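Local coordinates for hypothetical protein (Uncultured marine organism, PDB 2OD5), which is of unknown function but, with an architecture resembling a winged helix-turn-helix, probably binds nucleic acid, at residues A[64-69]-A[76-81]; A[15-20]-A[52-57]; A[29-34]-A[80-85]. All coordinates share one frame; numbering follows the deposited sequence.

Contact 1. Residues A[64-69]-A[76-81]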
ATOM      1  N   VAL A  64      -5.853   5.533   3.821  1.00 28.89           N
ATOM      2  CA  VAL A  64      -6.163   6.384   4.955  1.00 27.50           C
ATOM      3  C   VAL A  64      -5.720   7.836   4.783  1.00 27.45           C
ATOM      4  O   VAL A  64      -6.050   8.678   5.599  1.00 28.23           O
ATOM      5  CB  VAL A  64      -5.567   5.835   6.265  1.00 30.73           C
ATOM      6  CG1 VAL A  64      -6.224   4.466   6.602  1.00 30.15           C
ATOM      7  CG2 VAL A  64      -4.088   5.702   6.190  1.00 30.90           C
ATOM      8  N   GLY A  65      -5.000   8.104   3.720  1.00 27.98           N
ATOM      9  CA  GLY A  65      -4.563   9.465   3.435  1.00 28.73           C
ATOM     10  C   GLY A  65      -3.900   9.603   2.104  1.00 27.60           C
ATOM     11  O   GLY A  65      -3.515   8.619   1.476  1.00 27.16           O
ATOM     12  N   TYR A  66      -3.755  10.863   1.692  1.00 26.02           N
ATOM     13  CA  TYR A  66      -3.303  11.223   0.378  0.50 27.03           C
ATOM     14  C   TYR A  66      -2.657  12.616   0.433  1.00 25.87           C
ATOM     15  O   TYR A  66      -3.256  13.465   1.097  1.00 24.84           O
ATOM     16  CB  TYR A  66      -4.603  11.268  -0.429  0.50 27.48           C
ATOM     17  CG  TYR A  66      -4.546  11.673  -1.871  0.50 30.84           C
ATOM     18  CD1 TYR A  66      -4.961  12.933  -2.265  0.50 33.26           C
ATOM     19  CD2 TYR A  66      -4.152  10.770  -2.854  0.50 33.91           C
ATOM     20  CE1 TYR A  66      -4.952  13.304  -3.597  0.50 35.91           C
ATOM     21  CE2 TYR A  66      -4.141  11.135  -4.200  0.50 37.16           C
ATOM     22  CZ  TYR A  66      -4.546  12.402  -4.553  0.50 35.17           C
ATOM     23  OH  TYR A  66      -4.530  12.792  -5.866  0.50 42.04           O
ATOM     24  N   ILE A  67      -1.579  12.824  -0.313  1.00 28.87           N
ATOM     25  CA  ILE A  67      -1.067  14.143  -0.682  1.00 27.58           C
ATOM     26  C   ILE A  67      -0.857  14.120  -2.176  1.00 27.56           C
ATOM     27  O   ILE A  67      -0.219  13.218  -2.706  1.00 29.22           O
ATOM     28  CB  ILE A  67       0.274  14.455   0.002  1.00 29.62           C
ATOM     29  CG1 ILE A  67       0.102  14.523   1.518  1.00 33.80           C
ATOM     30  CG2 ILE A  67       0.867  15.810  -0.456  1.00 29.79           C
ATOM     31  CD1 ILE A  67       1.416  14.421   2.241  1.00 36.31           C
ATOM     32  N   LYS A  68      -1.390  15.116  -2.857  1.00 30.34           N
ATOM     33  CA  LYS A  68      -1.110  15.319  -4.259  1.00 31.53           C
ATOM     34  C   LYS A  68      -0.338  16.628  -4.352  1.00 27.42           C
ATOM     35  O   LYS A  68      -0.747  17.618  -3.755  1.00 26.81           O
ATOM     36  CB  LYS A  68      -2.413  15.422  -5.032  1.00 31.78           C
ATOM     37  CG  LYS A  68      -2.264  15.606  -6.548  1.00 43.13           C
ATOM     38  CD  LYS A  68      -3.659  15.789  -7.213  1.00 43.41           C
ATOM     39  CE  LYS A  68      -3.590  15.834  -8.737  1.00 49.88           C
ATOM     40  NZ  LYS A  68      -2.608  16.846  -9.206  1.00 59.16           N
ATOM     41  N   ARG A  69       0.759  16.605  -5.079  1.00 26.64           N
ATOM     42  CA  ARG A  69       1.538  17.798  -5.322  1.00 28.09           C
ATOM     43  C   ARG A  69       1.543  18.063  -6.803  1.00 28.57           C
ATOM     44  O   ARG A  69       1.708  17.144  -7.608  1.00 30.17           O
ATOM     45  CB  ARG A  69       2.970  17.616  -4.819  1.00 31.71           C
ATOM     46  CG  ARG A  69       3.949  18.702  -5.212  1.00 31.00           C
ATOM     47  CD  ARG A  69       3.598  20.026  -4.637  1.00 29.87           C
ATOM     48  NE  ARG A  69       4.310  21.107  -5.288  1.00 26.00           N
ATOM     49  CZ  ARG A  69       4.141  22.389  -5.004  1.00 27.05           C
ATOM     50  NH1 ARG A  69       3.267  22.748  -4.085  1.00 27.43           N
ATOM     51  NH2 ARG A  69       4.834  23.294  -5.650  1.00 32.09           N
ATOM     52  N   GLY A  76       4.022  16.849 -11.206  1.00 37.27           N
ATOM     53  CA  GLY A  76       2.965  16.311 -10.362  1.00 37.28           C
ATOM     54  C   GLY A  76       3.296  14.926  -9.827  1.00 38.03           C
ATOM     55  O   GLY A  76       3.922  14.123 -10.508  1.00 39.20           O
ATOM     56  N   TYR A  77       2.886  14.647  -8.599  1.00 32.71           N
ATOM     57  CA  TYR A  77       2.961  13.311  -8.061  1.00 30.72           C
ATOM     58  C   TYR A  77       2.005  13.190  -6.884  1.00 28.87           C
ATOM     59  O   TYR A  77       1.518  14.204  -6.370  1.00 28.59           O
ATOM     60  CB  TYR A  77       4.373  12.984  -7.616  1.00 32.13           C
ATOM     61  CG  TYR A  77       4.964  13.912  -6.589  1.00 29.98           C
ATOM     62  CD1 TYR A  77       4.770  13.714  -5.237  1.00 34.71           C
ATOM     63  CD2 TYR A  77       5.760  14.976  -6.984  1.00 35.39           C
ATOM     64  CE1 TYR A  77       5.350  14.558  -4.312  1.00 35.71           C
ATOM     65  CE2 TYR A  77       6.315  15.831  -6.082  1.00 33.05           C
ATOM     66  CZ  TYR A  77       6.132  15.613  -4.753  1.00 33.83           C
ATOM     67  OH  TYR A  77       6.731  16.500  -3.901  1.00 41.52           O
ATOM     68  N   ASP A  78       1.687  11.949  -6.524  1.00 29.71           N
ATOM     69  CA  ASP A  78       0.805  11.653  -5.400  1.00 33.30           C
ATOM     70  C   ASP A  78       1.559  10.781  -4.423  1.00 33.95           C
ATOM     71  O   ASP A  78       2.434  10.025  -4.822  1.00 35.10           O
ATOM     72  CB  ASP A  78      -0.397  10.792  -5.830  1.00 38.18           C
ATOM     73  CG  ASP A  78      -1.282  11.462  -6.812  1.00 49.31           C
ATOM     74  OD1 ASP A  78      -1.184  12.695  -6.966  1.00 64.43           O
ATOM     75  OD2 ASP A  78      -2.086  10.743  -7.440  1.00 59.96           O
ATOM     76  N   ILE A  79       1.199  10.865  -3.145  1.00 31.08           N
ATOM     77  CA  ILE A  79       1.719   9.945  -2.146  1.00 34.00           C
ATOM     78  C   ILE A  79       0.472   9.462  -1.407  1.00 31.44           C
ATOM     79  O   ILE A  79      -0.299  10.281  -0.931  1.00 31.62           O
ATOM     80  CB  ILE A  79       2.621  10.642  -1.089  1.00 38.04           C
ATOM     81  CG1 ILE A  79       3.627  11.579  -1.736  1.00 49.64           C
ATOM     82  CG2 ILE A  79       3.352   9.568  -0.254  1.00 44.09           C
ATOM     83  CD1 ILE A  79       3.222  13.034  -1.680  1.00 56.86           C
ATOM     84  N   CYS A  80       0.270   8.165  -1.300  1.00 31.02           N
ATOM     85  CA  CYS A  80      -0.910   7.649  -0.586  1.00 29.71           C
ATOM     86  C   CYS A  80      -0.449   6.889   0.641  1.00 31.59           C
ATOM     87  O   CYS A  80       0.651   6.310   0.657  1.00 30.35           O
ATOM     88  CB  CYS A  80      -1.740   6.754  -1.488  1.00 36.09           C
ATOM     89  SG  CYS A  80      -2.421   7.663  -2.926  1.00 39.41           S
ATOM     90  N   GLU A  81      -1.288   6.911   1.671  1.00 27.55           N
ATOM     91  CA  GLU A  81      -1.015   6.262   2.932  1.00 30.02           C
ATOM     92  C   GLU A  81      -2.017   5.133   3.085  1.00 30.11           C
ATOM     93  O   GLU A  81      -3.222   5.324   2.837  1.00 28.30           O
ATOM     94  CB  GLU A  81      -1.213   7.250   4.089  1.00 30.57           C
ATOM     95  CG  GLU A  81      -0.229   8.414   4.067  1.00 36.31           C
ATOM     96  CD  GLU A  81      -0.746   9.673   4.720  1.00 36.02           C
ATOM     97  OE1 GLU A  81      -1.783   9.653   5.405  1.00 40.63           O
ATOM     98  OE2 GLU A  81      -0.117  10.702   4.517  1.00 40.66           O
TER
HETATM   99  O   HOH W   1      -3.792   9.577   7.250  1.00 55.77           O

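Contact 2. Residues A[15-20]-A[52-57]. With EDO (1,2-ethanediol), chain F.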
ATOM      1  N   ARG A  15       1.203 -13.638  -2.578  1.00 45.00           N
ATOM      2  CA  ARG A  15       2.423 -13.509  -1.788  1.00 45.24           C
ATOM      3  C   ARG A  15       2.662 -12.043  -1.412  1.00 42.19           C
ATOM      4  O   ARG A  15       3.028 -11.726  -0.281  1.00 41.83           O
ATOM      5  CB  ARG A  15       3.594 -14.022  -2.625  1.00 45.74           C
ATOM      6  CG  ARG A  15       4.844 -14.390  -1.871  1.00 52.65           C
ATOM      7  CD  ARG A  15       5.724 -15.367  -2.706  1.00 52.63           C
ATOM      8  NE  ARG A  15       5.881 -14.941  -4.110  1.00 54.55           N
ATOM      9  CZ  ARG A  15       6.883 -14.199  -4.587  1.00 62.28           C
ATOM     10  NH1 ARG A  15       7.853 -13.752  -3.796  1.00 65.15           N
ATOM     11  NH2 ARG A  15       6.907 -13.886  -5.878  1.00 53.29           N
ATOM     12  N   ILE A  16       2.475 -11.168  -2.386  1.00 39.59           N
ATOM     13  CA  ILE A  16       2.660  -9.721  -2.198  1.00 40.26           C
ATOM     14  C   ILE A  16       1.680  -9.196  -1.149  1.00 39.13           C
ATOM     15  O   ILE A  16       2.077  -8.452  -0.250  1.00 37.00           O
ATOM     16  CB  ILE A  16       2.493  -8.969  -3.507  1.00 40.41           C
ATOM     17  CG1 ILE A  16       3.680  -9.270  -4.442  1.00 46.06           C
ATOM     18  CG2 ILE A  16       2.475  -7.461  -3.275  1.00 35.88           C
ATOM     19  CD1 ILE A  16       3.633  -8.535  -5.788  1.00 43.69           C
ATOM     20  N   ARG A  17       0.412  -9.594  -1.251  1.00 38.77           N
ATOM     21  CA  ARG A  17      -0.594  -9.178  -0.268  1.00 36.43           C
ATOM     22  C   ARG A  17      -0.215  -9.560   1.137  1.00 36.41           C
ATOM     23  O   ARG A  17      -0.417  -8.777   2.051  1.00 36.53           O
ATOM     24  CB  ARG A  17      -1.962  -9.772  -0.550  1.00 37.30           C
ATOM     25  CG  ARG A  17      -2.680  -9.194  -1.726  1.00 40.03           C
ATOM     26  CD  ARG A  17      -4.022  -9.906  -1.864  1.00 39.01           C
ATOM     27  NE  ARG A  17      -4.898  -9.217  -2.790  1.00 47.83           N
ATOM     28  CZ  ARG A  17      -6.115  -9.640  -3.125  1.00 45.82           C
ATOM     29  NH1 ARG A  17      -6.599 -10.762  -2.613  1.00 48.76           N
ATOM     30  NH2 ARG A  17      -6.858  -8.939  -3.976  1.00 42.60           N
ATOM     31  N   GLU A  18       0.286 -10.781   1.342  1.00 35.96           N
ATOM     32  CA  GLU A  18       0.652 -11.224   2.679  0.50 35.39           C
ATOM     33  C   GLU A  18       1.818 -10.410   3.233  1.00 34.15           C
ATOM     34  O   GLU A  18       1.844 -10.073   4.414  1.00 34.12           O
ATOM     35  CB  GLU A  18       0.984 -12.724   2.674  0.50 37.44           C
ATOM     36  CG  GLU A  18      -0.187 -13.594   2.244  0.50 39.03           C
ATOM     37  N   LYS A  19       2.787 -10.093   2.381  1.00 33.54           N
ATOM     38  CA  LYS A  19       3.906  -9.258   2.823  1.00 34.99           C
ATOM     39  C   LYS A  19       3.450  -7.861   3.222  1.00 34.24           C
ATOM     40  O   LYS A  19       3.890  -7.325   4.239  1.00 34.37           O
ATOM     41  CB  LYS A  19       4.934  -9.106   1.713  1.00 36.31           C
ATOM     42  CG  LYS A  19       5.751 -10.313   1.469  1.00 46.84           C
ATOM     43  CD  LYS A  19       6.898  -9.936   0.551  1.00 54.37           C
ATOM     44  CE  LYS A  19       7.653 -11.156   0.094  1.00 63.06           C
ATOM     45  NZ  LYS A  19       8.817 -11.459   0.966  1.00 64.99           N
ATOM     46  N   ILE A  20       2.590  -7.273   2.392  1.00 34.66           N
ATOM     47  CA  ILE A  20       2.097  -5.931   2.642  1.00 33.80           C
ATOM     48  C   ILE A  20       1.359  -5.896   3.996  1.00 32.79           C
ATOM     49  O   ILE A  20       1.584  -5.013   4.817  1.00 34.43           O
ATOM     50  CB  ILE A  20       1.162  -5.432   1.520  1.00 33.50           C
ATOM     51  CG1 ILE A  20       1.895  -5.260   0.179  1.00 33.36           C
ATOM     52  CG2 ILE A  20       0.526  -4.125   1.941  1.00 32.21           C
ATOM     53  CD1 ILE A  20       0.939  -5.128  -1.023  1.00 31.42           C
ATOM     54  N   GLY A  52      -0.020   0.017  -6.616  1.00 31.59           N
ATOM     55  CA  GLY A  52      -1.224   0.812  -6.382  1.00 34.87           C
ATOM     56  C   GLY A  52      -2.483   0.028  -6.689  1.00 34.03           C
ATOM     57  O   GLY A  52      -3.465   0.110  -5.946  1.00 34.70           O
ATOM     58  N   ASN A  53      -2.464  -0.736  -7.790  1.00 33.91           N
ATOM     59  CA  ASN A  53      -3.588  -1.589  -8.139  1.00 34.96           C
ATOM     60  C   ASN A  53      -3.832  -2.679  -7.093  1.00 32.84           C
ATOM     61  O   ASN A  53      -4.980  -2.915  -6.686  1.00 34.00           O
ATOM     62  CB  ASN A  53      -3.379  -2.224  -9.519  1.00 37.04           C
ATOM     63  CG  ASN A  53      -3.459  -1.196 -10.642  1.00 49.02           C
ATOM     64  OD1 ASN A  53      -4.062  -0.134 -10.470  1.00 53.13           O
ATOM     65  ND2 ASN A  53      -2.836  -1.500 -11.792  1.00 49.39           N
ATOM     66  N   VAL A  54      -2.761  -3.331  -6.661  1.00 31.71           N
ATOM     67  CA  VAL A  54      -2.856  -4.384  -5.673  1.00 30.59           C
ATOM     68  C   VAL A  54      -3.451  -3.842  -4.382  1.00 31.03           C
ATOM     69  O   VAL A  54      -4.318  -4.468  -3.763  1.00 34.16           O
ATOM     70  CB  VAL A  54      -1.473  -5.003  -5.364  1.00 31.30           C
ATOM     71  CG1 VAL A  54      -1.551  -5.924  -4.111  1.00 33.98           C
ATOM     72  CG2 VAL A  54      -0.944  -5.743  -6.600  1.00 33.56           C
ATOM     73  N   LEU A  55      -2.964  -2.694  -3.953  1.00 29.27           N
ATOM     74  CA  LEU A  55      -3.426  -2.090  -2.695  1.00 29.96           C
ATOM     75  C   LEU A  55      -4.892  -1.716  -2.778  1.00 31.21           C
ATOM     76  O   LEU A  55      -5.643  -1.930  -1.823  1.00 30.95           O
ATOM     77  CB  LEU A  55      -2.578  -0.848  -2.358  1.00 29.14           C
ATOM     78  CG  LEU A  55      -1.119  -1.087  -1.949  1.00 29.63           C
ATOM     79  CD1 LEU A  55      -0.337   0.265  -1.941  1.00 29.06           C
ATOM     80  CD2 LEU A  55      -1.026  -1.762  -0.618  1.00 29.97           C
ATOM     81  N   SER A  56      -5.304  -1.153  -3.912  1.00 30.29           N
ATOM     82  CA  SER A  56      -6.724  -0.759  -4.115  1.00 34.03           C
ATOM     83  C   SER A  56      -7.639  -1.949  -4.164  1.00 34.37           C
ATOM     84  O   SER A  56      -8.750  -1.925  -3.581  1.00 37.93           O
ATOM     85  CB  SER A  56      -6.880   0.018  -5.423  1.00 35.13           C
ATOM     86  OG  SER A  56      -6.247   1.262  -5.302  1.00 47.63           O
ATOM     87  N   LYS A  57      -7.192  -3.003  -4.836  1.00 32.82           N
ATOM     88  CA  LYS A  57      -7.993  -4.208  -5.030  0.50 34.88           C
ATOM     89  C   LYS A  57      -8.117  -5.066  -3.762  1.00 33.98           C
ATOM     90  O   LYS A  57      -9.099  -5.779  -3.583  1.00 32.95           O
ATOM     91  CB  LYS A  57      -7.427  -5.056  -6.176  0.50 36.83           C
ATOM     92  CG  LYS A  57      -8.187  -6.361  -6.389  0.50 39.09           C
ATOM     93  CD  LYS A  57      -7.947  -7.018  -7.734  0.50 38.46           C
ATOM     94  CE  LYS A  57      -8.885  -8.219  -7.870  0.50 43.16           C
ATOM     95  NZ  LYS A  57      -8.414  -9.184  -8.896  0.50 51.49           N
TER
HETATM   96  C1  EDO F 120       5.293 -16.385  -7.957  1.00 75.90           C
HETATM   97  O1  EDO F 120       4.106 -17.069  -8.379  1.00 75.81           O
HETATM   98  C2  EDO F 120       5.722 -16.934  -6.603  1.00 77.03           C
HETATM   99  O2  EDO F 120       4.716 -16.689  -5.612  1.00 74.82           O
HETATM  100  O   HOH W   2      -4.981  -7.029  -4.677  1.00 32.76           O

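Contact 3. Residues A[29-34]-A[80-85]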
ATOM      1  N   ARG A  29       1.575   3.085   6.366  1.00 31.83           N
ATOM      2  CA  ARG A  29       2.794   3.429   5.615  1.00 32.32           C
ATOM      3  C   ARG A  29       2.406   3.937   4.248  1.00 30.86           C
ATOM      4  O   ARG A  29       1.326   3.637   3.748  1.00 30.27           O
ATOM      5  CB  ARG A  29       3.717   2.194   5.447  1.00 34.07           C
ATOM      6  CG  ARG A  29       4.142   1.550   6.752  1.00 35.98           C
ATOM      7  CD  ARG A  29       4.902   2.503   7.677  1.00 43.41           C
ATOM      8  NE  ARG A  29       6.324   2.484   7.418  1.00 46.61           N
ATOM      9  CZ  ARG A  29       7.179   1.619   7.965  1.00 47.63           C
ATOM     10  NH1 ARG A  29       6.771   0.671   8.801  1.00 50.40           N
ATOM     11  NH2 ARG A  29       8.457   1.690   7.640  1.00 51.99           N
ATOM     12  N   ASN A  30       3.285   4.712   3.625  1.00 30.69           N
ATOM     13  CA  ASN A  30       2.986   5.247   2.306  1.00 31.16           C
ATOM     14  C   ASN A  30       3.438   4.298   1.193  1.00 29.86           C
ATOM     15  O   ASN A  30       4.165   3.313   1.435  1.00 31.14           O
ATOM     16  CB  ASN A  30       3.527   6.695   2.134  1.00 32.64           C
ATOM     17  CG  ASN A  30       5.018   6.762   2.034  1.00 39.65           C
ATOM     18  OD1 ASN A  30       5.650   5.994   1.302  1.00 35.95           O
ATOM     19  ND2 ASN A  30       5.604   7.708   2.745  1.00 42.86           N
ATOM     20  N   THR A  31       2.945   4.528  -0.011  1.00 30.86           N
ATOM     21  CA  THR A  31       3.148   3.597  -1.114  1.00 32.22           C
ATOM     22  C   THR A  31       4.634   3.358  -1.412  1.00 32.59           C
ATOM     23  O   THR A  31       5.037   2.232  -1.723  1.00 34.03           O
ATOM     24  CB  THR A  31       2.471   4.085  -2.433  1.00 36.19           C
ATOM     25  OG1 THR A  31       1.074   4.319  -2.219  1.00 35.43           O
ATOM     26  CG2 THR A  31       2.600   3.012  -3.540  1.00 37.15           C
ATOM     27  N   ALA A  32       5.427   4.409  -1.290  1.00 33.07           N
ATOM     28  CA  ALA A  32       6.874   4.329  -1.513  1.00 33.85           C
ATOM     29  C   ALA A  32       7.571   3.417  -0.515  1.00 32.49           C
ATOM     30  O   ALA A  32       8.452   2.624  -0.879  1.00 29.98           O
ATOM     31  CB  ALA A  32       7.489   5.759  -1.460  1.00 34.11           C
ATOM     32  N   GLU A  33       7.242   3.580   0.767  1.00 30.68           N
ATOM     33  CA  GLU A  33       7.766   2.708   1.800  1.00 31.99           C
ATOM     34  C   GLU A  33       7.350   1.248   1.568  1.00 29.14           C
ATOM     35  O   GLU A  33       8.148   0.319   1.752  1.00 30.43           O
ATOM     36  CB  GLU A  33       7.261   3.147   3.168  1.00 31.38           C
ATOM     37  CG  GLU A  33       7.688   4.512   3.619  1.00 37.70           C
ATOM     38  CD  GLU A  33       7.078   4.811   4.992  1.00 44.33           C
ATOM     39  OE1 GLU A  33       5.829   5.080   5.074  1.00 46.91           O
ATOM     40  OE2 GLU A  33       7.834   4.707   5.987  1.00 53.66           O
ATOM     41  N   ILE A  34       6.103   1.029   1.165  1.00 28.48           N
ATOM     42  CA  ILE A  34       5.601  -0.310   0.911  1.00 29.04           C
ATOM     43  C   ILE A  34       6.348  -0.938  -0.259  1.00 29.64           C
ATOM     44  O   ILE A  34       6.838  -2.068  -0.163  1.00 28.63           O
ATOM     45  CB  ILE A  34       4.066  -0.328   0.652  1.00 28.79           C
ATOM     46  CG1 ILE A  34       3.298   0.210   1.885  1.00 29.66           C
ATOM     47  CG2 ILE A  34       3.585  -1.754   0.354  1.00 29.56           C
ATOM     48  CD1 ILE A  34       1.825   0.505   1.602  1.00 32.03           C
ATOM     49  N   CYS A  80       0.270   8.165  -1.300  1.00 31.02           N
ATOM     50  CA  CYS A  80      -0.910   7.649  -0.586  1.00 29.71           C
ATOM     51  C   CYS A  80      -0.449   6.889   0.641  1.00 31.59           C
ATOM     52  O   CYS A  80       0.651   6.310   0.657  1.00 30.35           O
ATOM     53  CB  CYS A  80      -1.740   6.754  -1.488  1.00 36.09           C
ATOM     54  SG  CYS A  80      -2.421   7.663  -2.926  1.00 39.41           S
ATOM     55  N   GLU A  81      -1.288   6.911   1.671  1.00 27.55           N
ATOM     56  CA  GLU A  81      -1.015   6.262   2.932  1.00 30.02           C
ATOM     57  C   GLU A  81      -2.017   5.133   3.085  1.00 30.11           C
ATOM     58  O   GLU A  81      -3.222   5.324   2.837  1.00 28.30           O
ATOM     59  CB  GLU A  81      -1.213   7.250   4.089  1.00 30.57           C
ATOM     60  CG  GLU A  81      -0.229   8.414   4.067  1.00 36.31           C
ATOM     61  CD  GLU A  81      -0.746   9.673   4.720  1.00 36.02           C
ATOM     62  OE1 GLU A  81      -1.783   9.653   5.405  1.00 40.63           O
ATOM     63  OE2 GLU A  81      -0.117  10.702   4.517  1.00 40.66           O
ATOM     64  N   TRP A  82      -1.522   3.978   3.522  1.00 28.58           N
ATOM     65  CA  TRP A  82      -2.330   2.773   3.618  1.00 26.52           C
ATOM     66  C   TRP A  82      -2.198   2.113   4.978  1.00 27.60           C
ATOM     67  O   TRP A  82      -1.135   2.154   5.592  1.00 28.58           O
ATOM     68  CB  TRP A  82      -1.853   1.796   2.556  1.00 27.12           C
ATOM     69  CG  TRP A  82      -1.868   2.292   1.200  1.00 28.25           C
ATOM     70  CD1 TRP A  82      -0.848   2.963   0.571  1.00 33.71           C
ATOM     71  CD2 TRP A  82      -2.938   2.230   0.268  1.00 26.39           C
ATOM     72  NE1 TRP A  82      -1.210   3.275  -0.709  1.00 33.76           N
ATOM     73  CE2 TRP A  82      -2.483   2.847  -0.922  1.00 30.60           C
ATOM     74  CE3 TRP A  82      -4.216   1.673   0.293  1.00 33.77           C
ATOM     75  CZ2 TRP A  82      -3.255   2.921  -2.052  1.00 36.40           C
ATOM     76  CZ3 TRP A  82      -4.983   1.755  -0.859  1.00 35.49           C
ATOM     77  CH2 TRP A  82      -4.495   2.403  -1.994  1.00 30.74           C
ATOM     78  N   ALA A  83      -3.262   1.440   5.414  1.00 27.97           N
ATOM     79  CA  ALA A  83      -3.311   0.738   6.692  1.00 27.53           C
ATOM     80  C   ALA A  83      -4.086  -0.545   6.499  1.00 27.72           C
ATOM     81  O   ALA A  83      -4.877  -0.665   5.565  1.00 28.70           O
ATOM     82  CB  ALA A  83      -4.033   1.617   7.729  1.00 29.59           C
ATOM     83  N   THR A  84      -3.923  -1.500   7.395  1.00 27.47           N
ATOM     84  CA  THR A  84      -4.828  -2.638   7.355  1.00 27.37           C
ATOM     85  C   THR A  84      -6.179  -2.202   7.879  1.00 26.66           C
ATOM     86  O   THR A  84      -6.277  -1.336   8.746  1.00 27.03           O
ATOM     87  CB  THR A  84      -4.303  -3.843   8.150  1.00 28.75           C
ATOM     88  OG1 THR A  84      -4.366  -3.559   9.552  1.00 28.45           O
ATOM     89  CG2 THR A  84      -2.865  -4.259   7.710  1.00 28.85           C
ATOM     90  N   ARG A  85      -7.234  -2.856   7.418  1.00 26.76           N
ATOM     91  CA  ARG A  85      -8.582  -2.561   7.929  1.00 26.34           C
ATOM     92  C   ARG A  85      -8.679  -2.791   9.430  1.00 27.40           C
ATOM     93  O   ARG A  85      -9.378  -2.056  10.164  1.00 27.39           O
ATOM     94  CB  ARG A  85      -9.617  -3.384   7.172  1.00 25.13           C
ATOM     95  CG  ARG A  85     -11.029  -3.012   7.439  1.00 27.75           C
ATOM     96  CD  ARG A  85     -11.984  -3.822   6.628  1.00 28.67           C
ATOM     97  NE  ARG A  85     -11.861  -3.587   5.193  1.00 29.54           N
ATOM     98  CZ  ARG A  85     -12.494  -2.620   4.532  1.00 33.63           C
ATOM     99  NH1 ARG A  85     -13.317  -1.780   5.162  1.00 33.40           N
ATOM    100  NH2 ARG A  85     -12.318  -2.493   3.233  1.00 32.06           N
TER
HETATM  101  O   HOH W   3       1.032   6.720  -3.970  1.00 50.96           O

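Contact 1. Residues A[64-69]-A[76-81]
R69 and Y77 meet on one side of this two-stranded ribbon: CB of R69 sits over one face of the Y77 ring, 3.9 Å from its centroid, a CH-pi contact shifted toward the rim. Y77 brings its ring there by holding CG between the backbone N and the carbonyl carbon (chi1 58°), while the end of R69 leads away and NE bonds to S74 OG. The tight part is the backbone ladder and the side chains close to it. I67 and I79 exchange two bonds, I67 N to I79 O at 2.9 Å and I79 N to I67 O at 2.8 Å, and R69 with Y77 and G65 with E81 form further links. At the other end V64 and G65 both face E81 in a classic beta bulge; V64 N donates to E81 O at 2.8 Å, whereas the bond from G65 N is weak. A water bridges V64 O and E81 OE1. I67 CB and I79 CD1 touch at 3.7 Å on the same face as the Y77 ring. On the other face, C80 SG lies at the edge of the Y66 ring, 3.6 Å from CD2 in the Y66 conformer modelled. The loose side is farther along that face, where K68 runs alongside D78 but K68 NZ stays 4.9 Å from D78 OD1, too far for a salt bridge. This hairpin of strands 61-71 and 75-84 is consistent with the wing of a winged helix. Its chemistry implies a ribbon held by main-chain bonds rather than by a buried core, its charges and rings lying at the chain surface.

Contact 2. Residues A[15-20]-A[52-57]
The R17 guanidinium meets two things at its edge, both near its plane: CG of K57, 3.8 Å from R17 NH2 in the K57 conformer modelled, and a water. The helices joined here, 9-23 and 48-57, are consistent with the core of a winged helix-turn-helix domain, in which helix 48-57 would be the recognition helix. R17 has CG anti to its carbonyl carbon (chi1 -72°) and a chain extended from CG to NE, which carries the guanidinium across to helix 48-57. There the water takes a hydrogen bond from R17 NH2 and gives one to V54 O, tying the arginine to the opposite backbone. The other flat group, the R15 guanidinium, takes no part in the helix contact; its NE donates to O2 of a 1,2-ethanediol, probably from the crystallisation liquor, which is also bonded to E7 N and T8 O. The short segments cross at -75° with axes 10.8 Å apart, so direct packing is confined to a few side chains. Its apolar part rests on I20, V54 and L55: I20 CD1 reaches V54 CG1 at 4.0 Å, and I16 CG2 approaches the same methyl more distantly. R17 NE has a long, weak ion pair with D58. On the buried side, I20 CG2 meets L55 CD2 at 3.8 Å.

Contact 3. Residues A[29-34]-A[80-85]
T31 holds OG1 anti to its own carbonyl carbon (chi1 -56°), and W82 places CG likewise (chi1 -56°), and the two side chains lie side by side, pointing the same way. The indole NE1 donates to T31 OG1 at 2.9 Å, with the oxygen at the ring edge only 8° out of its plane. A water also sits on this hydroxyl and accepts a weak hydrogen bond from C80 N. I34 comes to W82 at about a right angle, its CD1 touching indole CD1 at 3.8 Å. An alanine at W82 would probably leave T31 OG1 without its indole donor and open a gap beside I34 and L55, where the indole now packs. As in winged-helix folds, the short strand 29-30 pairs antiparallel with strand 75-84: R29 and W82 exchange backbone bonds, W82 N reaching R29 O at 2.9 Å. One step on, T31 N donates to C80 O at 3.0 Å, where the chain turns into helix 31-39. N30 is the N-cap there and forms a capping box with E33: N30 OD1 accepts from E33 N at 2.9 Å, and N30 N donates to E33 OE1. The other carboxylate oxygen, OE2, is met from above its plane by R29 NE in a salt bridge of 3.0 Å.

Contact 3 is the hub. It shares C80 and E81 with contact 1 on strand 75-84, their centres about 10 Å apart, and together they make the sheet of strands 29-30, 75-84 and 61-71. It lies equally close to contact 2, about 10 Å between centres, where L55 packs on W82 and I34, and I20 on I34. Contacts 1 and 2 are about 18 Å apart between centres and do not touch. Along the chain, contact 2 closes before contact 1 opens, while contacts 2 and 3 interleave their segments. The helices are thereby joined to the hairpin partly through W82 and partly through I61, which I20 and L55 also touch, a layout consistent with a winged-helix nucleic acid binding protein.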